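Local coordinates for choline/ethanolamine kinase family protein (Mesorhizobium loti, PDB 3DXQ) that probably phosphorylates ethanolamine or a related small alcohol with a kinase-like fold, at residues 164-169 against 244-249. Residues are numbered along the deposited sequence; the frame is centred on the assembly and turned at random.
Sequences SALAAH and VIYKAM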
loop_
_atom_site.group_PDB
_atom_site.type_symbol
_atom_site.label_atom_id
_atom_site.label_comp_id
_atom_site.label_asym_id
_atom_site.label_seq_id
_atom_site.Cartn_x
_atom_site.Cartn_y
_atom_site.Cartn_z
ATOM N N SER A 164 10.232 -11.990 16.062
ATOM C CA SER A 164 11.524 -12.417 16.526
ATOM C C SER A 164 12.425 -12.858 15.373
ATOM O O SER A 164 13.625 -12.562 15.375
ATOM C CB SER A 164 11.362 -13.538 17.512
ATOM O OG SER A 164 12.631 -13.801 18.045
ATOM N N ALA A 165 11.844 -13.556 14.398
ATOM C CA ALA A 165 12.581 -14.001 13.229
ATOM C C ALA A 165 13.086 -12.794 12.418
ATOM O O ALA A 165 14.201 -12.796 11.901
ATOM C CB ALA A 165 11.708 -14.915 12.377
ATOM N N LEU A 166 12.266 -11.753 12.342
ATOM C CA LEU A 166 12.634 -10.536 11.641
ATOM C C LEU A 166 13.696 -9.731 12.393
ATOM O O LEU A 166 14.462 -8.973 11.768
ATOM C CB LEU A 166 11.403 -9.666 11.392
ATOM C CG LEU A 166 10.316 -10.179 10.435
ATOM C CD1 LEU A 166 9.068 -9.322 10.609
ATOM C CD2 LEU A 166 10.756 -10.185 8.960
ATOM N N ALA A 167 13.729 -9.882 13.716
ATOM C CA ALA A 167 14.689 -9.171 14.551
ATOM C C ALA A 167 15.994 -9.950 14.674
ATOM O O ALA A 167 17.008 -9.390 15.079
ATOM C CB ALA A 167 14.098 -8.890 15.912
ATOM N N ALA A 168 15.969 -11.231 14.306
ATOM C CA ALA A 168 17.165 -12.073 14.337
ATOM C C ALA A 168 18.317 -11.565 13.464
ATOM O O ALA A 168 19.441 -11.970 13.683
ATOM C CB ALA A 168 16.821 -13.526 13.957
ATOM N N HIS A 169 18.051 -10.703 12.486
ATOM C CA HIS A 169 19.111 -10.196 11.601
ATOM C C HIS A 169 18.822 -8.767 11.130
ATOM O O HIS A 169 17.675 -8.385 10.962
ATOM C CB HIS A 169 19.259 -11.088 10.357
ATOM C CG HIS A 169 19.662 -12.498 10.652
ATOM N ND1 HIS A 169 20.977 -12.879 10.810
ATOM C CD2 HIS A 169 18.929 -13.623 10.819
ATOM C CE1 HIS A 169 21.039 -14.171 11.083
ATOM N NE2 HIS A 169 19.809 -14.650 11.081
ATOM N N VAL A 244 6.793 -13.677 2.234
ATOM C CA VAL A 244 5.704 -14.480 2.792
ATOM C C VAL A 244 5.356 -14.013 4.220
ATOM O O VAL A 244 4.186 -13.921 4.578
ATOM C CB VAL A 244 6.044 -15.963 2.719
ATOM C CG1 VAL A 244 5.020 -16.810 3.459
ATOM C CG2 VAL A 244 6.133 -16.371 1.264
ATOM N N ILE A 245 6.373 -13.678 5.010
ATOM C CA ILE A 245 6.168 -13.198 6.375
ATOM C C ILE A 245 5.321 -11.920 6.391
ATOM O O ILE A 245 4.370 -11.786 7.198
ATOM C CB ILE A 245 7.527 -12.956 7.090
ATOM C CG1 ILE A 245 8.067 -14.278 7.629
ATOM C CG2 ILE A 245 7.390 -11.992 8.239
ATOM C CD1 ILE A 245 7.123 -14.934 8.595
ATOM N N TYR A 246 5.652 -10.997 5.492
ATOM C CA TYR A 246 4.908 -9.748 5.388
ATOM C C TYR A 246 3.505 -9.964 4.816
ATOM O O TYR A 246 2.568 -9.269 5.221
ATOM C CB TYR A 246 5.691 -8.693 4.590
ATOM C CG TYR A 246 6.946 -8.224 5.313
ATOM C CD1 TYR A 246 6.896 -7.795 6.634
ATOM C CD2 TYR A 246 8.175 -8.200 4.668
ATOM C CE1 TYR A 246 8.046 -7.373 7.306
ATOM C CE2 TYR A 246 9.334 -7.768 5.323
ATOM C CZ TYR A 246 9.264 -7.357 6.648
ATOM O OH TYR A 246 10.408 -6.921 7.301
ATOM N N LYS A 247 3.344 -10.906 3.887
ATOM C CA LYS A 247 1.996 -11.254 3.445
ATOM C C LYS A 247 1.134 -11.505 4.688
ATOM O O LYS A 247 0.054 -10.951 4.816
ATOM C CB LYS A 247 1.987 -12.507 2.568
ATOM C CG LYS A 247 2.205 -12.306 1.080
ATOM C CD LYS A 247 2.378 -13.671 0.415
ATOM C CE LYS A 247 1.707 -13.777 -0.937
ATOM N NZ LYS A 247 2.064 -15.042 -1.669
ATOM N N ALA A 248 1.635 -12.314 5.619
ATOM C CA ALA A 248 0.877 -12.636 6.829
ATOM C C ALA A 248 0.697 -11.409 7.721
ATOM O O ALA A 248 -0.414 -11.122 8.149
ATOM C CB ALA A 248 1.543 -13.790 7.617
HETATM N N MSE A 249 1.777 -10.689 8.005
HETATM C CA MSE A 249 1.702 -9.527 8.893
HETATM C C MSE A 249 0.857 -8.402 8.341
HETATM O O MSE A 249 0.230 -7.675 9.099
HETATM C CB MSE A 249 3.094 -8.986 9.198
HETATM C CG MSE A 249 3.944 -9.872 10.088
HETATM SE SE MSE A 249 2.938 -10.637 11.601
HETATM C CE MSE A 249 4.397 -10.873 12.793
#
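Leu166 rests its forked end in the angle between Ile245 and the ring of Tyr246, two neighbouring side chains of the helix 237-263. Both of its methyls take part. CD1 and CD2 of Leu166 lie side by side against the branch methyl of Ile245, each 3.9 Å from Ile245 CG2, and the two aliphatic chains run past each other in opposite directions. Against the tyrosine the same leucine comes in obliquely: Leu166 CD2 lies 3.9 Å from Tyr246 CZ, while Leu166 CD1 sits 4.0 Å from Tyr246 CE1. In Ile245 the methyl CG2 is anti to the backbone N (CG1 has chi1 -82°), which turns this branch, rather than CG1, to the leucine. The fold is kinase-like, as in the choline kinases, and the contact belongs to its helical part, well away from the five-stranded sheet: the last turns of the helix 152-167 meet a segment in the first half of the long helix 237-263. The helices keep some distance here, 8.8 Å between Leu166 CA and Ile245 CA, and no hydrogen bond links the two segments, so the apolar side chains do the joining. Phe131 of the helix 130-141 also packs on Leu166, and Phe291 and Leu295 of the helix 289-300 close on Ile245. The polar end of the tyrosine is buried but satisfied: Tyr246 OH, which also touches the leucine, is hydrogen-bonded to Asp204 OD2, and this ties the outer end of the ring to the chain just beyond the strand 201-203.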